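Long-range contacts in tetraacyldisaccharide 4'-kinase (Aquifex aeolicus, PDB 4EHY), which probably phosphorylates the 4'-position of a tetraacyldisaccharide 1-phosphate with the gamma-phosphate of ATP, giving lipid IVA: residues A[52-57]-A[298-303]; A[186-191]-A[201-206]; A[230-235]-A[262-267]. All coordinates share one frame; numbering follows the deposited sequence.

Contact 1: A[52-57]-A[298-303]. With ADP (adenosine-5'-diphosphate), chain B.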
loop_
_atom_site.group_PDB
_atom_site.type_symbol
_atom_site.label_atom_id
_atom_site.label_comp_id
_atom_site.label_asym_id
_atom_site.label_seq_id
_atom_site.Cartn_x
_atom_site.Cartn_y
_atom_site.Cartn_z
ATOM N N THR A 52 -0.147 0.980 0.447
ATOM C CA THR A 52 1.258 0.770 0.786
ATOM C C THR A 52 1.790 2.025 1.461
ATOM O O THR A 52 2.465 1.943 2.487
ATOM C CB THR A 52 2.100 0.489 -0.476
ATOM O OG1 THR A 52 1.465 -0.531 -1.248
ATOM C CG2 THR A 52 3.494 0.049 -0.120
ATOM N N SER A 53 1.480 3.191 0.890
ATOM C CA SER A 53 1.949 4.443 1.478
ATOM C C SER A 53 1.359 4.618 2.866
ATOM O O SER A 53 2.053 5.030 3.804
ATOM C CB SER A 53 1.593 5.644 0.583
ATOM O OG SER A 53 2.264 5.547 -0.662
ATOM N N PHE A 54 0.087 4.266 3.025
ATOM C CA PHE A 54 -0.539 4.489 4.335
ATOM C C PHE A 54 0.049 3.579 5.409
ATOM O O PHE A 54 0.290 4.000 6.553
ATOM C CB PHE A 54 -2.061 4.363 4.296
ATOM C CG PHE A 54 -2.686 4.693 5.603
ATOM C CD1 PHE A 54 -2.886 6.022 5.972
ATOM C CD2 PHE A 54 -3.004 3.690 6.503
ATOM C CE1 PHE A 54 -3.435 6.335 7.214
ATOM C CE2 PHE A 54 -3.556 3.988 7.748
ATOM C CZ PHE A 54 -3.764 5.319 8.106
ATOM N N VAL A 55 0.301 2.332 5.022
ATOM C CA VAL A 55 0.952 1.383 5.909
ATOM C C VAL A 55 2.325 1.895 6.360
ATOM O O VAL A 55 2.711 1.747 7.525
ATOM C CB VAL A 55 1.115 0.023 5.225
ATOM C CG1 VAL A 55 2.205 -0.778 5.920
ATOM C CG2 VAL A 55 -0.239 -0.740 5.216
ATOM N N MET A 56 3.069 2.505 5.444
ATOM C CA MET A 56 4.367 3.077 5.817
ATOM C C MET A 56 4.191 4.309 6.705
ATOM O O MET A 56 4.938 4.507 7.670
ATOM C CB MET A 56 5.197 3.421 4.573
ATOM C CG MET A 56 5.500 2.193 3.723
ATOM S SD MET A 56 6.601 2.516 2.336
ATOM C CE MET A 56 5.611 3.607 1.340
ATOM N N TYR A 57 3.201 5.134 6.387
ATOM C CA TYR A 57 2.867 6.239 7.272
ATOM C C TYR A 57 2.558 5.702 8.686
ATOM O O TYR A 57 3.067 6.204 9.691
ATOM C CB TYR A 57 1.697 7.043 6.700
ATOM C CG TYR A 57 1.072 7.973 7.707
ATOM C CD1 TYR A 57 1.596 9.244 7.926
ATOM C CD2 TYR A 57 -0.039 7.576 8.453
ATOM C CE1 TYR A 57 1.030 10.099 8.855
ATOM C CE2 TYR A 57 -0.617 8.427 9.386
ATOM C CZ TYR A 57 -0.075 9.684 9.582
ATOM O OH TYR A 57 -0.637 10.527 10.505
ATOM N N VAL A 298 3.526 11.430 3.412
ATOM C CA VAL A 298 2.106 11.241 3.613
ATOM C C VAL A 298 1.741 12.108 4.801
ATOM O O VAL A 298 2.454 12.120 5.808
ATOM C CB VAL A 298 1.778 9.751 3.877
ATOM C CG1 VAL A 298 0.329 9.564 4.291
ATOM C CG2 VAL A 298 2.090 8.917 2.651
ATOM N N LYS A 299 0.670 12.881 4.653
ATOM C CA LYS A 299 0.189 13.761 5.701
ATOM C C LYS A 299 -1.281 13.450 5.969
ATOM O O LYS A 299 -2.069 13.301 5.030
ATOM C CB LYS A 299 0.340 15.211 5.264
ATOM C CG LYS A 299 1.702 15.508 4.677
ATOM C CD LYS A 299 2.566 16.309 5.625
ATOM C CE LYS A 299 2.542 17.777 5.237
ATOM N NZ LYS A 299 3.577 18.583 5.942
ATOM N N LEU A 300 -1.644 13.337 7.245
ATOM C CA LEU A 300 -3.027 13.028 7.626
ATOM C C LEU A 300 -3.668 14.180 8.382
ATOM O O LEU A 300 -3.101 14.692 9.352
ATOM C CB LEU A 300 -3.097 11.768 8.498
ATOM C CG LEU A 300 -3.268 10.388 7.848
ATOM C CD1 LEU A 300 -4.665 10.230 7.272
ATOM C CD2 LEU A 300 -2.198 10.108 6.788
ATOM N N GLU A 301 -4.851 14.588 7.942
ATOM C CA GLU A 301 -5.665 15.505 8.728
ATOM C C GLU A 301 -5.978 14.896 10.089
ATOM O O GLU A 301 -6.308 13.714 10.192
ATOM C CB GLU A 301 -6.974 15.819 8.016
ATOM C CG GLU A 301 -6.863 16.854 6.922
ATOM C CD GLU A 301 -8.214 17.448 6.563
ATOM O OE1 GLU A 301 -9.137 17.374 7.408
ATOM O OE2 GLU A 301 -8.355 17.984 5.439
ATOM N N ARG A 302 -5.886 15.718 11.129
ATOM C CA ARG A 302 -6.216 15.297 12.482
ATOM C C ARG A 302 -5.404 14.087 12.904
ATOM O O ARG A 302 -5.937 13.109 13.422
ATOM C CB ARG A 302 -7.709 15.007 12.599
ATOM C CG ARG A 302 -8.552 16.222 12.331
ATOM C CD ARG A 302 -9.864 16.178 13.087
ATOM N NE ARG A 302 -10.404 17.524 13.235
ATOM C CZ ARG A 302 -11.060 18.165 12.275
ATOM N NH1 ARG A 302 -11.259 17.562 11.105
ATOM N NH2 ARG A 302 -11.521 19.399 12.485
ATOM N N GLU A 303 -4.102 14.175 12.681
ATOM C CA GLU A 303 -3.200 13.091 13.005
ATOM C C GLU A 303 -3.283 12.763 14.487
ATOM O O GLU A 303 -3.267 11.597 14.890
ATOM C CB GLU A 303 -1.780 13.495 12.635
ATOM C CG GLU A 303 -0.727 12.484 12.991
ATOM C CD GLU A 303 0.616 12.842 12.379
ATOM O OE1 GLU A 303 0.772 12.665 11.144
ATOM O OE2 GLU A 303 1.497 13.316 13.135
HETATM P PB ADP B . -1.391 0.433 -3.474
HETATM O O1B ADP B . -1.066 -0.946 -3.991
HETATM O O2B ADP B . -2.846 0.630 -3.113
HETATM O O3B ADP B . -0.471 0.857 -2.349
HETATM P PA ADP B . -0.044 1.547 -5.850
HETATM O O1A ADP B . -0.200 2.979 -6.278
HETATM O O2A ADP B . -0.082 0.442 -6.868
HETATM O O3A ADP B . -1.207 1.427 -4.722
HETATM O "O5'" ADP B . 1.355 1.406 -5.090
HETATM C "C5'" ADP B . 1.722 2.335 -4.084
HETATM C "C4'" ADP B . 3.190 2.670 -4.317
HETATM O "O4'" ADP B . 3.394 3.071 -5.693
HETATM C "C3'" ADP B . 3.562 3.862 -3.469
HETATM O "O3'" ADP B . 4.088 3.423 -2.220
HETATM C "C2'" ADP B . 4.593 4.581 -4.308
HETATM O "O2'" ADP B . 5.863 3.958 -4.096
HETATM C "C1'" ADP B . 4.177 4.274 -5.733
HETATM N N9 ADP B . 3.312 5.373 -6.233
HETATM C C8 ADP B . 2.013 5.263 -6.571
HETATM N N7 ADP B . 1.513 6.445 -7.017
HETATM C C5 ADP B . 2.516 7.342 -6.973
HETATM C C6 ADP B . 2.668 8.780 -7.304
HETATM N N6 ADP B . 1.622 9.528 -7.779
HETATM N N1 ADP B . 3.890 9.319 -7.110
HETATM C C2 ADP B . 4.933 8.608 -6.642
HETATM N N3 ADP B . 4.863 7.305 -6.317
HETATM C C4 ADP B . 3.699 6.629 -6.465
#

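Contact 2: A[186-191]-A[201-206]. With ADP (adenosine-5'-diphosphate), chain B.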
loop_
_atom_site.group_PDB
_atom_site.type_symbol
_atom_site.label_atom_id
_atom_site.label_comp_id
_atom_site.label_asym_id
_atom_site.label_seq_id
_atom_site.Cartn_x
_atom_site.Cartn_y
_atom_site.Cartn_z
ATOM N N THR A 186 -8.334 9.030 0.520
ATOM C CA THR A 186 -7.021 9.204 -0.103
ATOM C C THR A 186 -7.033 9.988 -1.410
ATOM O O THR A 186 -8.091 10.276 -1.962
ATOM C CB THR A 186 -6.361 7.833 -0.368
ATOM O OG1 THR A 186 -7.151 7.112 -1.319
ATOM C CG2 THR A 186 -6.296 7.025 0.913
ATOM N N TYR A 187 -5.834 10.312 -1.893
ATOM C CA TYR A 187 -5.626 11.121 -3.095
ATOM C C TYR A 187 -6.267 12.496 -3.022
ATOM O O TYR A 187 -6.708 13.028 -4.041
ATOM C CB TYR A 187 -6.129 10.402 -4.348
ATOM C CG TYR A 187 -5.466 9.074 -4.635
ATOM C CD1 TYR A 187 -6.076 8.155 -5.470
ATOM C CD2 TYR A 187 -4.244 8.736 -4.071
ATOM C CE1 TYR A 187 -5.499 6.942 -5.742
ATOM C CE2 TYR A 187 -3.651 7.505 -4.336
ATOM C CZ TYR A 187 -4.289 6.616 -5.179
ATOM O OH TYR A 187 -3.740 5.393 -5.474
ATOM N N GLN A 188 -6.330 13.089 -1.836
ATOM C CA GLN A 188 -6.930 14.421 -1.747
ATOM C C GLN A 188 -6.156 15.423 -2.604
ATOM O O GLN A 188 -6.737 16.338 -3.177
ATOM C CB GLN A 188 -7.015 14.902 -0.296
ATOM C CG GLN A 188 -7.891 14.035 0.593
ATOM C CD GLN A 188 -9.362 14.136 0.235
ATOM O OE1 GLN A 188 -9.809 15.137 -0.323
ATOM N NE2 GLN A 188 -10.124 13.096 0.558
ATOM N N GLU A 189 -4.843 15.240 -2.711
ATOM C CA GLU A 189 -4.020 16.202 -3.443
ATOM C C GLU A 189 -4.250 16.148 -4.951
ATOM O O GLU A 189 -3.772 17.003 -5.679
ATOM C CB GLU A 189 -2.532 15.996 -3.150
ATOM C CG GLU A 189 -1.920 14.837 -3.901
ATOM C CD GLU A 189 -2.383 13.470 -3.383
ATOM O OE1 GLU A 189 -2.937 13.392 -2.265
ATOM O OE2 GLU A 189 -2.181 12.474 -4.100
ATOM N N VAL A 190 -4.971 15.144 -5.432
ATOM C CA VAL A 190 -5.217 15.065 -6.865
ATOM C C VAL A 190 -6.698 14.863 -7.212
ATOM O O VAL A 190 -7.136 15.230 -8.303
ATOM C CB VAL A 190 -4.308 14.014 -7.542
ATOM C CG1 VAL A 190 -4.713 12.610 -7.148
ATOM C CG2 VAL A 190 -4.339 14.181 -9.042
ATOM N N GLU A 191 -7.471 14.309 -6.278
ATOM C CA GLU A 191 -8.918 14.170 -6.460
ATOM C C GLU A 191 -9.670 14.385 -5.149
ATOM O O GLU A 191 -10.182 13.432 -4.561
ATOM C CB GLU A 191 -9.259 12.790 -7.012
ATOM C CG GLU A 191 -8.752 12.532 -8.412
ATOM C CD GLU A 191 -9.799 12.815 -9.462
ATOM O OE1 GLU A 191 -10.928 13.198 -9.084
ATOM O OE2 GLU A 191 -9.494 12.649 -10.663
ATOM N N THR A 201 -13.034 9.722 10.433
ATOM C CA THR A 201 -12.682 9.876 9.036
ATOM C C THR A 201 -11.497 10.843 8.908
ATOM O O THR A 201 -11.473 11.895 9.545
ATOM C CB THR A 201 -13.921 10.370 8.232
ATOM O OG1 THR A 201 -15.000 9.433 8.380
ATOM C CG2 THR A 201 -13.602 10.530 6.756
ATOM N N PHE A 202 -10.518 10.477 8.086
ATOM C CA PHE A 202 -9.289 11.249 7.960
ATOM C C PHE A 202 -8.914 11.434 6.490
ATOM O O PHE A 202 -8.829 10.468 5.743
ATOM C CB PHE A 202 -8.157 10.527 8.718
ATOM C CG PHE A 202 -8.521 10.193 10.132
ATOM C CD1 PHE A 202 -9.189 9.014 10.428
ATOM C CD2 PHE A 202 -8.254 11.084 11.160
ATOM C CE1 PHE A 202 -9.565 8.716 11.727
ATOM C CE2 PHE A 202 -8.613 10.787 12.472
ATOM C CZ PHE A 202 -9.281 9.601 12.753
ATOM N N LYS A 203 -8.694 12.675 6.074
ATOM C CA LYS A 203 -8.201 12.947 4.719
ATOM C C LYS A 203 -6.697 12.698 4.613
ATOM O O LYS A 203 -5.919 13.130 5.461
ATOM C CB LYS A 203 -8.499 14.389 4.302
ATOM C CG LYS A 203 -9.977 14.706 4.088
ATOM C CD LYS A 203 -10.107 16.080 3.440
ATOM C CE LYS A 203 -11.553 16.431 3.098
ATOM N NZ LYS A 203 -11.589 17.800 2.532
ATOM N N MET A 204 -6.290 12.002 3.562
ATOM C CA MET A 204 -4.879 11.704 3.352
ATOM C C MET A 204 -4.356 12.473 2.148
ATOM O O MET A 204 -4.938 12.413 1.064
ATOM C CB MET A 204 -4.682 10.204 3.125
ATOM C CG MET A 204 -3.274 9.794 2.738
ATOM S SD MET A 204 -3.130 7.993 2.607
ATOM C CE MET A 204 -1.813 7.817 1.400
ATOM N N PHE A 205 -3.252 13.184 2.342
ATOM C CA PHE A 205 -2.627 13.937 1.261
ATOM C C PHE A 205 -1.236 13.382 1.004
ATOM O O PHE A 205 -0.573 12.898 1.917
ATOM C CB PHE A 205 -2.536 15.430 1.622
ATOM C CG PHE A 205 -3.875 16.123 1.762
ATOM C CD1 PHE A 205 -4.401 16.869 0.712
ATOM C CD2 PHE A 205 -4.583 16.067 2.957
ATOM C CE1 PHE A 205 -5.622 17.531 0.845
ATOM C CE2 PHE A 205 -5.804 16.722 3.099
ATOM C CZ PHE A 205 -6.325 17.455 2.041
ATOM N N ARG A 206 -0.797 13.419 -0.245
ATOM C CA ARG A 206 0.592 13.090 -0.544
ATOM C C ARG A 206 1.318 14.384 -0.908
ATOM O O ARG A 206 0.905 15.103 -1.832
ATOM C CB ARG A 206 0.685 12.052 -1.665
ATOM C CG ARG A 206 0.305 10.629 -1.224
ATOM C CD ARG A 206 0.250 9.653 -2.406
ATOM N NE ARG A 206 -0.529 10.212 -3.501
ATOM C CZ ARG A 206 -0.722 9.618 -4.669
ATOM N NH1 ARG A 206 -0.184 8.434 -4.906
ATOM N NH2 ARG A 206 -1.434 10.230 -5.611
HETATM P PB ADP B . -1.391 0.433 -3.474
HETATM O O1B ADP B . -1.066 -0.946 -3.991
HETATM O O2B ADP B . -2.846 0.630 -3.113
HETATM O O3B ADP B . -0.471 0.857 -2.349
HETATM P PA ADP B . -0.044 1.547 -5.850
HETATM O O1A ADP B . -0.200 2.979 -6.278
HETATM O O2A ADP B . -0.082 0.442 -6.868
HETATM O O3A ADP B . -1.207 1.427 -4.722
HETATM O "O5'" ADP B . 1.355 1.406 -5.090
HETATM C "C5'" ADP B . 1.722 2.335 -4.084
HETATM C "C4'" ADP B . 3.190 2.670 -4.317
HETATM O "O4'" ADP B . 3.394 3.071 -5.693
HETATM C "C3'" ADP B . 3.562 3.862 -3.469
HETATM O "O3'" ADP B . 4.088 3.423 -2.220
HETATM C "C2'" ADP B . 4.593 4.581 -4.308
HETATM O "O2'" ADP B . 5.863 3.958 -4.096
HETATM C "C1'" ADP B . 4.177 4.274 -5.733
HETATM N N9 ADP B . 3.312 5.373 -6.233
HETATM C C8 ADP B . 2.013 5.263 -6.571
HETATM N N7 ADP B . 1.513 6.445 -7.017
HETATM C C5 ADP B . 2.516 7.342 -6.973
HETATM C C6 ADP B . 2.668 8.780 -7.304
HETATM N N6 ADP B . 1.622 9.528 -7.779
HETATM N N1 ADP B . 3.890 9.319 -7.110
HETATM C C2 ADP B . 4.933 8.608 -6.642
HETATM N N3 ADP B . 4.863 7.305 -6.317
HETATM C C4 ADP B . 3.699 6.629 -6.465
HETATM O O HOH W 1 -3.299 10.966 -0.836
#

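Contact 3: A[230-235]-A[262-267]. With ADP (adenosine-5'-diphosphate), chain B.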
loop_
_atom_site.group_PDB
_atom_site.type_symbol
_atom_site.label_atom_id
_atom_site.label_comp_id
_atom_site.label_asym_id
_atom_site.label_seq_id
_atom_site.Cartn_x
_atom_site.Cartn_y
_atom_site.Cartn_z
ATOM N N ILE A 230 11.393 11.141 -19.757
ATOM C CA ILE A 230 10.540 10.015 -20.087
ATOM C C ILE A 230 10.053 9.424 -18.769
ATOM O O ILE A 230 10.856 8.956 -17.962
ATOM C CB ILE A 230 11.306 8.944 -20.869
ATOM C CG1 ILE A 230 11.837 9.539 -22.189
ATOM C CG2 ILE A 230 10.413 7.731 -21.088
ATOM C CD1 ILE A 230 12.670 8.586 -23.024
ATOM N N ALA A 231 8.742 9.478 -18.544
ATOM C CA ALA A 231 8.147 8.967 -17.314
ATOM C C ALA A 231 7.489 7.624 -17.565
ATOM O O ALA A 231 7.027 7.349 -18.672
ATOM C CB ALA A 231 7.136 9.951 -16.754
ATOM N N PHE A 232 7.466 6.790 -16.531
ATOM C CA PHE A 232 6.812 5.497 -16.599
ATOM C C PHE A 232 6.507 4.983 -15.205
ATOM O O PHE A 232 7.090 5.445 -14.226
ATOM C CB PHE A 232 7.688 4.488 -17.332
ATOM C CG PHE A 232 8.989 4.188 -16.638
ATOM C CD1 PHE A 232 9.046 3.267 -15.605
ATOM C CD2 PHE A 232 10.163 4.814 -17.039
ATOM C CE1 PHE A 232 10.253 2.972 -14.974
ATOM C CE2 PHE A 232 11.372 4.526 -16.411
ATOM C CZ PHE A 232 11.414 3.603 -15.376
ATOM N N SER A 233 5.596 4.017 -15.123
ATOM C CA SER A 233 5.301 3.336 -13.865
ATOM C C SER A 233 4.499 2.063 -14.115
ATOM O O SER A 233 3.890 1.903 -15.178
ATOM C CB SER A 233 4.537 4.252 -12.899
ATOM O OG SER A 233 3.276 4.636 -13.426
ATOM N N GLY A 234 4.510 1.169 -13.127
ATOM C CA GLY A 234 3.783 -0.088 -13.191
ATOM C C GLY A 234 3.097 -0.160 -11.842
ATOM O O GLY A 234 3.635 -0.724 -10.888
ATOM N N LEU A 235 1.904 0.425 -11.781
ATOM C CA LEU A 235 1.179 0.657 -10.542
ATOM C C LEU A 235 -0.237 0.114 -10.687
ATOM O O LEU A 235 -0.651 -0.304 -11.770
ATOM C CB LEU A 235 1.071 2.147 -10.202
ATOM C CG LEU A 235 2.371 2.942 -10.302
ATOM C CD1 LEU A 235 2.106 4.423 -10.132
ATOM C CD2 LEU A 235 3.358 2.447 -9.270
ATOM N N TYR A 262 4.988 -4.762 -12.672
ATOM C CA TYR A 262 5.858 -5.059 -13.811
ATOM C C TYR A 262 7.304 -5.327 -13.355
ATOM O O TYR A 262 7.808 -4.638 -12.472
ATOM C CB TYR A 262 5.830 -3.886 -14.797
ATOM C CG TYR A 262 6.604 -4.153 -16.067
ATOM C CD1 TYR A 262 6.355 -5.289 -16.817
ATOM C CD2 TYR A 262 7.580 -3.271 -16.516
ATOM C CE1 TYR A 262 7.056 -5.547 -17.980
ATOM C CE2 TYR A 262 8.287 -3.521 -17.673
ATOM C CZ TYR A 262 8.021 -4.664 -18.404
ATOM O OH TYR A 262 8.715 -4.930 -19.569
ATOM N N ASP A 263 7.979 -6.302 -13.960
ATOM C CA ASP A 263 9.321 -6.680 -13.496
ATOM C C ASP A 263 10.498 -5.995 -14.208
ATOM O O ASP A 263 11.651 -6.173 -13.817
ATOM C CB ASP A 263 9.515 -8.206 -13.487
ATOM C CG ASP A 263 9.610 -8.806 -14.885
ATOM O OD1 ASP A 263 9.699 -8.053 -15.874
ATOM O OD2 ASP A 263 9.608 -10.050 -14.990
ATOM N N TYR A 264 10.208 -5.215 -15.242
ATOM C CA TYR A 264 11.242 -4.452 -15.930
ATOM C C TYR A 264 12.393 -5.309 -16.461
ATOM O O TYR A 264 13.495 -4.804 -16.701
ATOM C CB TYR A 264 11.767 -3.331 -15.017
ATOM C CG TYR A 264 10.727 -2.275 -14.774
ATOM C CD1 TYR A 264 10.504 -1.263 -15.707
ATOM C CD2 TYR A 264 9.925 -2.315 -13.640
ATOM C CE1 TYR A 264 9.533 -0.308 -15.499
ATOM C CE2 TYR A 264 8.943 -1.362 -13.420
ATOM C CZ TYR A 264 8.749 -0.367 -14.350
ATOM O OH TYR A 264 7.773 0.578 -14.125
ATOM N N SER A 265 12.129 -6.595 -16.673
ATOM C CA SER A 265 13.175 -7.518 -17.122
ATOM C C SER A 265 13.783 -7.118 -18.467
ATOM O O SER A 265 14.974 -7.326 -18.707
ATOM C CB SER A 265 12.649 -8.963 -17.183
ATOM O OG SER A 265 11.775 -9.152 -18.285
ATOM N N ASP A 266 12.965 -6.554 -19.347
ATOM C CA ASP A 266 13.428 -6.184 -20.682
ATOM C C ASP A 266 13.567 -4.666 -20.846
ATOM O O ASP A 266 13.482 -4.143 -21.960
ATOM C CB ASP A 266 12.469 -6.732 -21.736
ATOM C CG ASP A 266 11.128 -6.027 -21.720
ATOM O OD1 ASP A 266 10.771 -5.465 -20.662
ATOM O OD2 ASP A 266 10.435 -6.028 -22.761
ATOM N N PHE A 267 13.776 -3.962 -19.735
ATOM C CA PHE A 267 13.911 -2.509 -19.774
ATOM C C PHE A 267 15.359 -2.062 -19.977
ATOM O O PHE A 267 16.265 -2.449 -19.228
ATOM C CB PHE A 267 13.341 -1.862 -18.512
ATOM C CG PHE A 267 13.491 -0.367 -18.490
ATOM C CD1 PHE A 267 12.592 0.437 -19.163
ATOM C CD2 PHE A 267 14.548 0.228 -17.816
ATOM C CE1 PHE A 267 12.735 1.813 -19.158
ATOM C CE2 PHE A 267 14.693 1.596 -17.801
ATOM C CZ PHE A 267 13.788 2.392 -18.474
HETATM P PB ADP B . -1.391 0.433 -3.474
HETATM O O1B ADP B . -1.066 -0.946 -3.991
HETATM O O2B ADP B . -2.846 0.630 -3.113
HETATM O O3B ADP B . -0.471 0.857 -2.349
HETATM P PA ADP B . -0.044 1.547 -5.850
HETATM O O1A ADP B . -0.200 2.979 -6.278
HETATM O O2A ADP B . -0.082 0.442 -6.868
HETATM O O3A ADP B . -1.207 1.427 -4.722
HETATM O "O5'" ADP B . 1.355 1.406 -5.090
HETATM C "C5'" ADP B . 1.722 2.335 -4.084
HETATM C "C4'" ADP B . 3.190 2.670 -4.317
HETATM O "O4'" ADP B . 3.394 3.071 -5.693
HETATM C "C3'" ADP B . 3.562 3.862 -3.469
HETATM O "O3'" ADP B . 4.088 3.423 -2.220
HETATM C "C2'" ADP B . 4.593 4.581 -4.308
HETATM O "O2'" ADP B . 5.863 3.958 -4.096
HETATM C "C1'" ADP B . 4.177 4.274 -5.733
HETATM N N9 ADP B . 3.312 5.373 -6.233
HETATM C C8 ADP B . 2.013 5.263 -6.571
HETATM N N7 ADP B . 1.513 6.445 -7.017
HETATM C C5 ADP B . 2.516 7.342 -6.973
HETATM C C6 ADP B . 2.668 8.780 -7.304
HETATM N N6 ADP B . 1.622 9.528 -7.779
HETATM N N1 ADP B . 3.890 9.319 -7.110
HETATM C C2 ADP B . 4.933 8.608 -6.642
HETATM N N3 ADP B . 4.863 7.305 -6.317
HETATM C C4 ADP B . 3.699 6.629 -6.465
#

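Contact 1: A[52-57]-A[298-303]
L300 sets its CD2 methyl over the middle of the Y57 ring, 3.5 Å from CD2 to the ring centroid and 14° off the normal, a CH-pi contact that covers one face. The same methyl meets F54 at the ring edge, with F54 CE1 and L300 CD2 4.0 Å apart, so a single leucine branch serves two aromatic rings. V298 lays CG1 against Y57 CB at 3.7 Å and completes the tight part of the contact. F54 also packs on V41, I152, L154 and M204, deep between helix and sheet. Helix 51-61 follows the phosphate-binding P-loop of this P-loop NTPase-clan kinase, and its segment 52-57 crosses strand 298-300 at 73°, the axes 9.1 Å apart at their closest. At its N-terminal end T52 grips one beta-phosphate oxygen of ADP twice, its N lying 2.8 Å and its OG1 2.6 Å from O3B. S53 OG hydrogen-bonds the ribose O3', while its CB touches V298 CG2. On the looser side exposed K299 turns away to a salt bridge with E207. With CG anti to the backbone N (chi1 165°), the Y57 ring reaches along the strand to E303, at the start of helix 303-311. There its OH donates to E303 OE1 at 2.6 Å, meeting the carboxylate of partly exposed E303 on its anti side, tilted out of its plane.

Contact 2: A[186-191]-A[201-206]
E189 and R206 meet obliquely, carboxylate and guanidinium planes 58° apart, where the loop leaving strand 182-186 folds back over strand 201-212, its parallel neighbour in the sheet of this P-loop kinase. R206 comes side-on. Its NE lies 2.9 Å and its NH2 2.8 Å from E189 OE2, which sits in the guanidinium plane. E189 OE1 takes R206 N at 2.9 Å from above the carboxylate plane. E189 can hold both groups because CG stands between backbone N and carbonyl carbon (chi1 78°) and the chain bends again at chi2. Y187 CE2 lies over one guanidinium face, 3.5 Å above the plane and offset toward the rim, the two planes 33° apart. R206 NH1 lies 3.4 Å from ADP N7, and its NH2 also bonds Q240, which itself holds ADP. An alanine at E189 would take away the carboxylate and is likely to leave the R206 charge without its mate beside the adenine, its guanidinium freer to turn. Q188 lies across K203, its amide tied to F193 N and L185 O, and Q188 N bonds M204 O. A water accepts from Y187 N at 2.8 Å and donates to E189 OE1 and M204 O.

Contact 3: A[230-235]-A[262-267]
F232 projects from strand 229-234 toward the loop 262-267, where its ring meets both Y264 and F267; the three form an aromatic cluster. Its CG occupies the rotamer between backbone N and carbonyl carbon (chi1 64°), which carries the ring off the strand into the loop. Neither pairing is a stack or a T: the F232 and Y264 planes make 51° with centroids 5.4 Å apart, and those of F232 and F267 make 47° at 5.1 Å. F267 reaches in from the opposite direction, its CG anti to the backbone N, and brings CZ to 3.8 Å from F232 CE2. The type I turn from Y264 to F267 puts both rings on the strand side, and an Asx turn, with S265 N donating to D263 OD1 at 2.9 Å, overlaps its start. Y264 slides its hydroxyl along the F232 ring edge, OH lying 3.3 Å from CD1, toward G234. Just beyond, L235 CD2 touches the ADP ribose at O4', 3.6 Å away. No hydrogen bond crosses between the segments; D281 OD1 instead receives both Y264 OH and G234 N, so the loop is held to the strand by ring packing and by one shared carboxylate oxygen.

Overall arrangement
All three contacts are largely buried, and each touches ADP, but in different parts of the fold. Contacts 1 and 2 adjoin, their centres 9 Å apart: strands 291-300 and 201-212 are antiparallel neighbours, joined by backbone bonds from K299 O to F205 N and from E301 N to K203 O. Contact 1 combines apolar packing with phosphate binding at a helix end, whereas contact 2 is the charged one, with an ion pair beside the adenine. Contact 3 lies about 26 Å from both, centre to centre, farther from the middle of the chain and almost wholly aromatic. The nucleotide spans the gap, with T52 at its beta-phosphate, R206 by its base and L235 against its ribose.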